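Local coordinates for protein glycosyl hydrolase (Streptomyces cattleya, PDB 7LR8) that probably hydrolyses the mannose-beta-1,4-N-acetylglucosamine linkage of N-glycan core fragments, as a family 5 (subfamily 18) glycoside hydrolase, at residues 53-58 with 89-94; 80-85 with 140-145; 357-362 with 397-402; 243-248 with 381-386. The protein carries 1 engineered substitution. All coordinates share one frame; numbering follows the deposited sequence. Where two conformers were deposited one is given.

Overall arrangement
From the N terminus, the chain lays down strand 52-55, helix 71-86 and strand 90-94; interaction 1 closes this unit by pairing the two strands as neighbours in the parallel barrel. Interaction 2 starts on the intervening helix and closes later, at the loop before strand 145-152, so it crosses interaction 1 and touches it through L89-V91, A84 and N144. Helix 240-253 then opens interaction 4, which closes only on helix 381-391, inside the C-terminal beta-alpha-beta unit whose strands 358-362 and 397-400 interaction 3 joins. Interactions 3 and 4 also cross and touch. The two pairs lie on opposite sides of the chain's centre: one knits the barrel wall, the other builds and docks the C-terminal sheet.

Interaction 1 (53-58 with 89-94); sequences VRVFPL and LDVNVD
R54 grips D94 side-on with two nitrogens in a salt bridge: NE lies 2.6 Å from D94 OD1, and NH2 lies 2.7 Å from D94 OD2. The guanidinium and carboxylate planes are 56° apart, and both oxygens are met from above the carboxylate plane. CG of R54 stands anti to its backbone N (chi1 166°), and the chain runs extended from there to NE, past N92. F56 CZ sits over the centre of the guanidinium, 3.5 Å above its plane, and the F56 ring packs obliquely on D94, CE1 to CG at 3.7 Å. Below this polar layer the strands pair in parallel: V53 N bonds to D90 O, N92 N to V53 O, V55 N to N92 O and D94 N to V55 O. The sheet face of V53, V55, V91 and V93 is apolar: V55 CG2 lies 3.7 Å from V91 CG1 and 3.9 Å from V93 CG2. Just past the strand end, P57 CD approaches V93 CG1 at 3.8 Å. R54 also binds E268 and N19 through NH1 and N152 through NH2; E268 and N152 line the glycan pocket. A leucine in place of R54 would probably leave D94 without its charged mate and E268 and N152 freer to move. The contact thus holds a buried arginine, its side chain about 5 Å from the bound mannose, between the carboxylates of D94 and E268, inside a (beta/alpha)8 barrel.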
# COMPACT_ATOMS: atom_id res chain seq x y z
N VAL B 53 -15.71 10.90 19.21
CA VAL B 53 -14.87 9.84 18.68
C VAL B 53 -13.81 10.48 17.80
O VAL B 53 -14.02 11.54 17.20
CB VAL B 53 -15.67 8.79 17.86
CG1 VAL B 53 -16.54 7.95 18.78
CG2 VAL B 53 -16.52 9.47 16.81
N ARG B 54 -12.65 9.83 17.75
CA ARG B 54 -11.59 10.13 16.80
C ARG B 54 -11.60 9.01 15.77
O ARG B 54 -11.58 7.84 16.15
CB ARG B 54 -10.24 10.23 17.52
CG ARG B 54 -9.00 10.20 16.62
CD ARG B 54 -7.85 10.90 17.35
NE ARG B 54 -6.58 10.86 16.61
CZ ARG B 54 -5.54 10.08 16.93
NH1 ARG B 54 -5.57 9.28 17.99
NH2 ARG B 54 -4.43 10.15 16.20
N VAL B 55 -11.69 9.37 14.48
CA VAL B 55 -11.93 8.38 13.43
C VAL B 55 -10.86 8.46 12.34
O VAL B 55 -10.23 9.50 12.11
CB VAL B 55 -13.34 8.51 12.81
CG1 VAL B 55 -14.41 8.48 13.90
CG2 VAL B 55 -13.45 9.76 11.98
N PHE B 56 -10.68 7.35 11.64
CA PHE B 56 -9.51 7.14 10.79
C PHE B 56 -9.84 6.66 9.39
O PHE B 56 -10.04 5.45 9.17
CB PHE B 56 -8.56 6.15 11.46
CG PHE B 56 -8.11 6.58 12.81
CD1 PHE B 56 -7.04 7.46 12.95
CD2 PHE B 56 -8.74 6.10 13.95
CE1 PHE B 56 -6.62 7.86 14.20
CE2 PHE B 56 -8.32 6.52 15.21
CZ PHE B 56 -7.25 7.40 15.32
N PRO B 57 -9.83 7.56 8.41
CA PRO B 57 -9.71 7.14 7.01
C PRO B 57 -8.42 6.36 6.80
O PRO B 57 -7.43 6.55 7.52
CB PRO B 57 -9.66 8.47 6.23
CG PRO B 57 -10.20 9.50 7.14
CD PRO B 57 -10.00 9.01 8.57
N LEU B 58 -8.42 5.49 5.80
CA LEU B 58 -7.20 4.88 5.28
C LEU B 58 -6.82 5.68 4.03
O LEU B 58 -7.53 5.65 3.03
CB LEU B 58 -7.39 3.41 4.95
CG LEU B 58 -7.42 2.45 6.14
CD1 LEU B 58 -7.48 1.00 5.65
CD2 LEU B 58 -6.22 2.65 7.04
N LEU B 89 -22.10 12.11 19.62
CA LEU B 89 -20.65 11.98 19.52
C LEU B 89 -20.16 12.97 18.47
O LEU B 89 -20.51 12.84 17.29
CB LEU B 89 -20.25 10.56 19.16
CG LEU B 89 -20.79 9.49 20.12
CD1 LEU B 89 -20.61 8.11 19.50
CD2 LEU B 89 -20.09 9.59 21.46
N ASP B 90 -19.41 13.97 18.90
CA ASP B 90 -18.68 14.82 17.97
C ASP B 90 -17.50 14.04 17.37
O ASP B 90 -17.07 13.04 17.91
CB ASP B 90 -18.19 16.07 18.68
CG ASP B 90 -19.33 16.90 19.24
OD1 ASP B 90 -20.37 17.01 18.56
OD2 ASP B 90 -19.20 17.43 20.37
N VAL B 91 -17.01 14.51 16.22
CA VAL B 91 -16.06 13.72 15.42
C VAL B 91 -14.82 14.55 15.10
O VAL B 91 -14.91 15.62 14.50
CB VAL B 91 -16.70 13.21 14.12
CG1 VAL B 91 -15.63 12.52 13.23
CG2 VAL B 91 -17.84 12.27 14.43
N ASN B 92 -13.65 14.02 15.48
CA ASN B 92 -12.37 14.49 14.96
C ASN B 92 -11.90 13.49 13.90
O ASN B 92 -11.92 12.29 14.14
CB ASN B 92 -11.33 14.62 16.07
CG ASN B 92 -9.91 14.59 15.55
OD1 ASN B 92 -9.37 13.52 15.24
ND2 ASN B 92 -9.30 15.76 15.42
N VAL B 93 -11.48 14.00 12.74
CA VAL B 93 -11.02 13.13 11.65
C VAL B 93 -9.51 13.27 11.52
O VAL B 93 -9.00 14.37 11.28
CB VAL B 93 -11.71 13.49 10.32
CG1 VAL B 93 -11.16 12.59 9.21
CG2 VAL B 93 -13.22 13.34 10.43
N ASP B 94 -8.79 12.15 11.64
CA ASP B 94 -7.38 12.11 11.29
C ASP B 94 -7.23 11.86 9.79
O ASP B 94 -7.81 10.91 9.26
CB ASP B 94 -6.66 11.00 12.06
CG ASP B 94 -6.27 11.42 13.47
OD1 ASP B 94 -7.15 11.86 14.23
OD2 ASP B 94 -5.08 11.28 13.82

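Interaction 2 (80-85 with 140-145); sequences LTDAAG and ADRPNF
D82 lies at the edge of the R142 guanidinium, in its plane, the two groups 24° apart. NE reaches D82 OD1 at 2.7 Å with an N-H...O angle of 170°, and NH2 reaches D82 OD2 at 2.8 Å. Both carboxylate oxygens lie in the guanidinium plane and are approached on their syn sides, a bidentate, side-on salt bridge with the carboxylate slightly tilted. A further link from NH1 to D141 is doubtful, since D141 has two conformers. The amide of N144 is the second flat group: ND2 donates to T81 O over 3.0 Å. That carbonyl also receives the helical bond from G85 N, and the two donors come from opposite faces of its plane. T81 CG2 fills in beside the amide, 3.7 Å from N144 OD1. The amide presses so closely on G85 that a CB there would stand only 2.8 Å from N144 CG, a clash. R142 opens a type I turn ending at F145, where strand 145-152 begins. N144 ND2 also bonds to L89 O, and the backbone of N144 bonds to V91. The turn therefore pins the last turns of helix 71-86 to the start of strand 90-94, while L139 of helix 122-139 packs against T81 and F145.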
# COMPACT_ATOMS: atom_id res chain seq x y z
N LEU B 80 -20.62 8.13 8.42
CA LEU B 80 -20.12 7.81 9.75
C LEU B 80 -20.25 9.00 10.68
O LEU B 80 -20.62 8.86 11.85
CB LEU B 80 -18.67 7.35 9.65
CG LEU B 80 -17.98 6.75 10.88
CD1 LEU B 80 -16.76 5.97 10.39
CD2 LEU B 80 -17.56 7.80 11.89
N THR B 81 -19.93 10.20 10.18
CA THR B 81 -20.00 11.38 11.02
C THR B 81 -21.44 11.67 11.43
O THR B 81 -21.71 12.07 12.58
CB THR B 81 -19.38 12.57 10.26
OG1 THR B 81 -18.00 12.26 9.98
CG2 THR B 81 -19.44 13.83 11.10
N ASP B 82 -22.40 11.43 10.53
CA ASP B 82 -23.80 11.62 10.88
C ASP B 82 -24.26 10.58 11.89
O ASP B 82 -25.00 10.91 12.83
CB ASP B 82 -24.66 11.55 9.62
CG ASP B 82 -24.52 12.78 8.74
OD1 ASP B 82 -24.04 13.82 9.24
OD2 ASP B 82 -24.88 12.68 7.55
N ALA B 83 -23.84 9.33 11.72
CA ALA B 83 -24.21 8.31 12.70
C ALA B 83 -23.67 8.67 14.08
O ALA B 83 -24.35 8.46 15.10
CB ALA B 83 -23.69 6.93 12.26
N ALA B 84 -22.47 9.24 14.13
CA ALA B 84 -21.92 9.67 15.41
C ALA B 84 -22.72 10.82 16.00
O ALA B 84 -23.09 10.79 17.17
CB ALA B 84 -20.45 10.05 15.24
N GLY B 85 -23.02 11.85 15.19
CA GLY B 85 -23.75 13.00 15.72
C GLY B 85 -25.11 12.64 16.29
O GLY B 85 -25.53 13.20 17.31
N ALA B 140 -17.86 20.11 6.72
CA ALA B 140 -18.01 21.42 7.36
C ALA B 140 -19.45 21.73 7.74
O ALA B 140 -19.68 22.47 8.71
CB ALA B 140 -17.45 22.51 6.44
N ASP B 141 -20.42 21.19 7.00
CA ASP B 141 -21.83 21.45 7.29
C ASP B 141 -22.38 20.57 8.41
O ASP B 141 -23.56 20.70 8.75
CB ASP B 141 -22.70 21.29 6.03
CG ASP B 141 -22.69 19.87 5.45
OD1 ASP B 141 -21.81 19.06 5.81
OD2 ASP B 141 -23.56 19.57 4.60
N ARG B 142 -21.54 19.72 9.01
CA ARG B 142 -21.96 18.86 10.12
C ARG B 142 -21.70 19.56 11.44
O ARG B 142 -20.53 19.80 11.77
CB ARG B 142 -21.22 17.53 10.09
CG ARG B 142 -21.98 16.38 9.48
CD ARG B 142 -22.14 16.57 8.00
NE ARG B 142 -22.91 15.49 7.38
CZ ARG B 142 -22.99 15.30 6.07
NH1 ARG B 142 -22.39 16.13 5.22
NH2 ARG B 142 -23.70 14.28 5.59
N PRO B 143 -22.72 19.88 12.23
CA PRO B 143 -22.47 20.57 13.51
C PRO B 143 -21.62 19.77 14.47
O PRO B 143 -20.97 20.36 15.34
CB PRO B 143 -23.87 20.83 14.07
CG PRO B 143 -24.77 19.89 13.33
CD PRO B 143 -24.16 19.70 11.97
N ASN B 144 -21.57 18.44 14.33
CA ASN B 144 -20.78 17.63 15.26
C ASN B 144 -19.37 17.37 14.75
O ASN B 144 -18.61 16.66 15.42
CB ASN B 144 -21.48 16.30 15.52
CG ASN B 144 -21.44 15.38 14.32
OD1 ASN B 144 -21.78 15.79 13.21
ND2 ASN B 144 -20.98 14.16 14.54
N PHE B 145 -18.99 17.92 13.60
CA PHE B 145 -17.62 17.81 13.11
C PHE B 145 -16.72 18.76 13.90
O PHE B 145 -16.89 19.99 13.83
CB PHE B 145 -17.58 18.12 11.61
CG PHE B 145 -16.21 18.17 11.02
CD1 PHE B 145 -15.34 17.09 11.12
CD2 PHE B 145 -15.80 19.29 10.31
CE1 PHE B 145 -14.07 17.14 10.53
CE2 PHE B 145 -14.53 19.35 9.72
CZ PHE B 145 -13.67 18.27 9.83

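Interaction 3 (357-362 with 397-402); sequences TTALVV and TTVLAE
T397 begins the pairing with A359: its N donates to T358 O over 2.9 Å, and its O accepts from L360 N. Its CG2 packs 3.7 Å from A359 CB, while OG1 hydrogen-bonds to E251 OE1. T398 falls on the other face of the sheet, with L360 and V362; its CB lies 3.7 Å from V362 CG2, and OG1 hydrogen-bonds to the backbone O of E251. V399 carries the next two bonds, N to L360 O at 3.0 Å and O from V362 N at 2.8 Å. Its CG1 is set between backbone N and carbonyl carbon (chi1 64°), which brings it 3.7 Å from A359 CB; the alanine methyl thus meets V399 as well as T397. L400 brings CD2 up to V362 O at 3.8 Å. A401 N makes the last bond, to V362 O, from 43° out of the carbonyl plane, and A401 CB ends 4.2 Å from V361 CG1. The two short strands are parallel but strongly twisted, their directions 44° apart. They are the two strands of a beta-alpha-beta crossover through helix 381-391, which packs on the face of L360 and V362. Helix 407-413 covers T397 and V399 on the reverse face, and strand 417-419 pairs with the other edge of strand 358-362, which is therefore the middle strand of the three.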
# COMPACT_ATOMS: atom_id res chain seq x y z
N THR B 357 0.80 25.59 40.88
CA THR B 357 1.65 26.75 41.10
C THR B 357 3.13 26.42 41.21
O THR B 357 3.95 27.34 41.27
CB THR B 357 1.21 27.49 42.37
OG1 THR B 357 1.70 28.83 42.34
CG2 THR B 357 1.75 26.76 43.62
N THR B 358 3.50 25.14 41.27
CA THR B 358 4.88 24.70 41.35
C THR B 358 5.31 24.14 39.99
O THR B 358 4.67 23.22 39.47
CB THR B 358 5.07 23.63 42.43
OG1 THR B 358 4.70 24.15 43.71
CG2 THR B 358 6.53 23.16 42.47
N ALA B 359 6.40 24.67 39.44
CA ALA B 359 6.85 24.31 38.10
C ALA B 359 8.26 23.72 38.15
O ALA B 359 9.15 24.26 38.81
CB ALA B 359 6.83 25.52 37.17
N LEU B 360 8.44 22.60 37.45
CA LEU B 360 9.75 21.98 37.29
C LEU B 360 10.43 22.55 36.05
O LEU B 360 9.80 22.65 34.99
CB LEU B 360 9.61 20.46 37.17
CG LEU B 360 10.84 19.65 36.78
CD1 LEU B 360 11.83 19.62 37.93
CD2 LEU B 360 10.45 18.24 36.36
N VAL B 361 11.71 22.91 36.18
CA VAL B 361 12.43 23.50 35.05
C VAL B 361 12.77 22.41 34.04
O VAL B 361 13.36 21.38 34.38
CB VAL B 361 13.70 24.21 35.54
CG1 VAL B 361 14.50 24.73 34.33
CG2 VAL B 361 13.35 25.34 36.49
N VAL B 362 12.44 22.67 32.77
CA VAL B 362 12.75 21.75 31.68
C VAL B 362 13.79 22.41 30.79
O VAL B 362 13.52 23.44 30.15
CB VAL B 362 11.49 21.39 30.88
CG1 VAL B 362 11.85 20.51 29.69
CG2 VAL B 362 10.48 20.70 31.78
N THR B 397 3.62 21.43 37.51
CA THR B 397 3.62 21.70 36.08
C THR B 397 5.08 21.81 35.63
O THR B 397 6.00 21.47 36.38
CB THR B 397 2.82 22.97 35.73
OG1 THR B 397 2.71 23.08 34.30
CG2 THR B 397 3.48 24.23 36.29
N THR B 398 5.30 22.27 34.39
CA THR B 398 6.65 22.45 33.87
C THR B 398 6.81 23.86 33.31
O THR B 398 5.83 24.53 32.97
CB THR B 398 7.01 21.41 32.79
OG1 THR B 398 6.19 21.58 31.62
CG2 THR B 398 6.82 19.99 33.32
N VAL B 399 8.06 24.30 33.24
CA VAL B 399 8.40 25.60 32.68
C VAL B 399 9.75 25.47 31.98
O VAL B 399 10.65 24.79 32.47
CB VAL B 399 8.42 26.71 33.76
CG1 VAL B 399 9.51 26.45 34.79
CG2 VAL B 399 8.59 28.09 33.13
N LEU B 400 9.88 26.11 30.81
CA LEU B 400 11.13 26.07 30.07
C LEU B 400 12.22 26.87 30.79
O LEU B 400 11.95 27.88 31.44
CB LEU B 400 10.95 26.63 28.66
CG LEU B 400 10.28 25.73 27.63
CD1 LEU B 400 10.29 26.44 26.28
CD2 LEU B 400 10.99 24.38 27.54
N ALA B 401 13.46 26.39 30.66
CA ALA B 401 14.61 27.09 31.24
C ALA B 401 14.61 28.56 30.86
O ALA B 401 14.89 29.43 31.70
CB ALA B 401 15.91 26.41 30.79
N GLU B 402 14.29 28.87 29.60
CA GLU B 402 14.31 30.25 29.12
C GLU B 402 13.25 31.11 29.80
O GLU B 402 13.33 32.34 29.71
CB GLU B 402 14.12 30.28 27.60
CG GLU B 402 12.88 29.54 27.11
CD GLU B 402 12.82 29.44 25.59
OE1 GLU B 402 12.38 30.42 24.95
OE2 GLU B 402 13.20 28.39 25.04

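Interaction 4 (243-248 with 381-386); sequences AQHAAY and AVFEAF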
# COMPACT_ATOMS: atom_id res chain seq x y z
N ALA B 243 1.34 5.21 36.31
CA ALA B 243 -0.00 5.77 36.48
C ALA B 243 -0.07 7.24 36.11
O ALA B 243 -1.14 7.74 35.74
CB ALA B 243 -0.47 5.59 37.93
N GLN B 244 1.04 7.96 36.24
CA GLN B 244 1.06 9.39 36.03
C GLN B 244 1.62 9.78 34.67
O GLN B 244 1.78 10.97 34.39
CB GLN B 244 1.88 10.06 37.15
CG GLN B 244 1.24 9.96 38.55
CD GLN B 244 0.18 11.03 38.77
OE1 GLN B 244 0.13 12.03 38.05
NE2 GLN B 244 -0.65 10.83 39.78
N HIS B 245 1.92 8.80 33.81
CA HIS B 245 2.61 9.13 32.57
C HIS B 245 1.78 10.07 31.71
O HIS B 245 2.32 11.01 31.10
CB HIS B 245 2.97 7.86 31.81
CG HIS B 245 3.75 8.12 30.55
ND1 HIS B 245 3.14 8.41 29.35
CD2 HIS B 245 5.08 8.20 30.33
CE1 HIS B 245 4.07 8.63 28.43
NE2 HIS B 245 5.25 8.52 29.01
N ALA B 246 0.47 9.85 31.64
CA ALA B 246 -0.35 10.71 30.78
C ALA B 246 -0.46 12.12 31.34
O ALA B 246 -0.40 13.10 30.58
CB ALA B 246 -1.73 10.08 30.58
N ALA B 247 -0.62 12.26 32.66
CA ALA B 247 -0.61 13.59 33.28
C ALA B 247 0.74 14.27 33.07
O ALA B 247 0.81 15.49 32.89
CB ALA B 247 -0.93 13.48 34.77
N TYR B 248 1.83 13.50 33.10
CA TYR B 248 3.14 14.07 32.82
C TYR B 248 3.20 14.68 31.42
O TYR B 248 3.71 15.79 31.24
CB TYR B 248 4.20 12.99 32.94
CG TYR B 248 5.57 13.40 32.44
CD1 TYR B 248 6.22 14.50 32.98
CD2 TYR B 248 6.24 12.65 31.49
CE1 TYR B 248 7.48 14.87 32.55
CE2 TYR B 248 7.51 13.00 31.07
CZ TYR B 248 8.12 14.11 31.60
OH TYR B 248 9.39 14.45 31.18
N ALA B 381 16.37 13.01 33.56
CA ALA B 381 16.39 13.76 34.81
C ALA B 381 15.10 14.55 35.01
O ALA B 381 14.63 14.69 36.14
CB ALA B 381 17.60 14.70 34.85
N VAL B 382 14.52 15.09 33.93
CA VAL B 382 13.26 15.82 34.05
C VAL B 382 12.12 14.86 34.37
O VAL B 382 11.31 15.12 35.28
CB VAL B 382 12.99 16.61 32.75
CG1 VAL B 382 11.54 17.04 32.66
CG2 VAL B 382 13.90 17.83 32.68
N PHE B 383 12.06 13.73 33.66
CA PHE B 383 11.05 12.70 33.90
C PHE B 383 11.03 12.27 35.36
O PHE B 383 9.97 12.25 36.00
CB PHE B 383 11.34 11.50 32.99
CG PHE B 383 10.29 10.41 33.05
CD1 PHE B 383 10.23 9.53 34.13
CD2 PHE B 383 9.39 10.25 32.01
CE1 PHE B 383 9.27 8.53 34.18
CE2 PHE B 383 8.43 9.24 32.04
CZ PHE B 383 8.37 8.38 33.13
N GLU B 384 12.19 11.89 35.90
CA GLU B 384 12.24 11.36 37.26
C GLU B 384 11.97 12.45 38.30
O GLU B 384 11.32 12.19 39.31
CB GLU B 384 13.58 10.68 37.52
CG GLU B 384 13.92 9.64 36.46
CD GLU B 384 14.80 8.51 36.96
OE1 GLU B 384 15.62 8.74 37.88
OE2 GLU B 384 14.68 7.39 36.43
N ALA B 385 12.45 13.67 38.06
CA ALA B 385 12.14 14.75 38.99
C ALA B 385 10.64 15.06 38.99
O ALA B 385 10.07 15.36 40.04
CB ALA B 385 12.94 16.01 38.65
N PHE B 386 9.99 14.99 37.83
CA PHE B 386 8.55 15.24 37.78
C PHE B 386 7.80 14.18 38.56
O PHE B 386 6.85 14.50 39.30
CB PHE B 386 8.06 15.28 36.33
CG PHE B 386 6.59 15.63 36.20
CD1 PHE B 386 5.60 14.66 36.32
CD2 PHE B 386 6.20 16.94 35.92
CE1 PHE B 386 4.25 14.99 36.21
CE2 PHE B 386 4.85 17.29 35.80
CZ PHE B 386 3.88 16.31 35.94
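Y248 pushes its ring between F383 and F386, with a different side of the ring toward each. Its CD1 stands 3.3 Å above one face of the F386 ring, offset toward the rim, and the two centroids are 4.9 Å apart. On the other side Y248 CE2 comes within 3.5 Å of F383 CD2; these ring planes are turned 74° from each other. Both pairs are oblique. The phenol oxygen extends to the helix 381-391 backbone, with Y248 OH 3.6 Å from F383 CA and 3.7 Å from V382 CG1. H245, one turn earlier, adds an edge contact, its CD2 lying 3.9 Å from F383 CE2 near the planes of both rings. CG of Y248 is anti to its backbone N (chi1 171°), which starts the side chain off toward the partner helix. The helix segments cross at 113° with axes 11.4 Å apart, a separation spanned by these large side chains. In the next shell, Y248 OH bonds to C376 O, H245 ND1 bonds to S225 OG, and the ring of Y235 meets that of F383 with the planes nearly parallel. An alanine at Y248 would probably open a gap between F383 and F386 and leave C376 O without its hydroxyl donor. Buried aromatic packing, anchored by one phenol hydrogen bond, thus docks the C-terminal beta-alpha-beta unit onto a barrel helix.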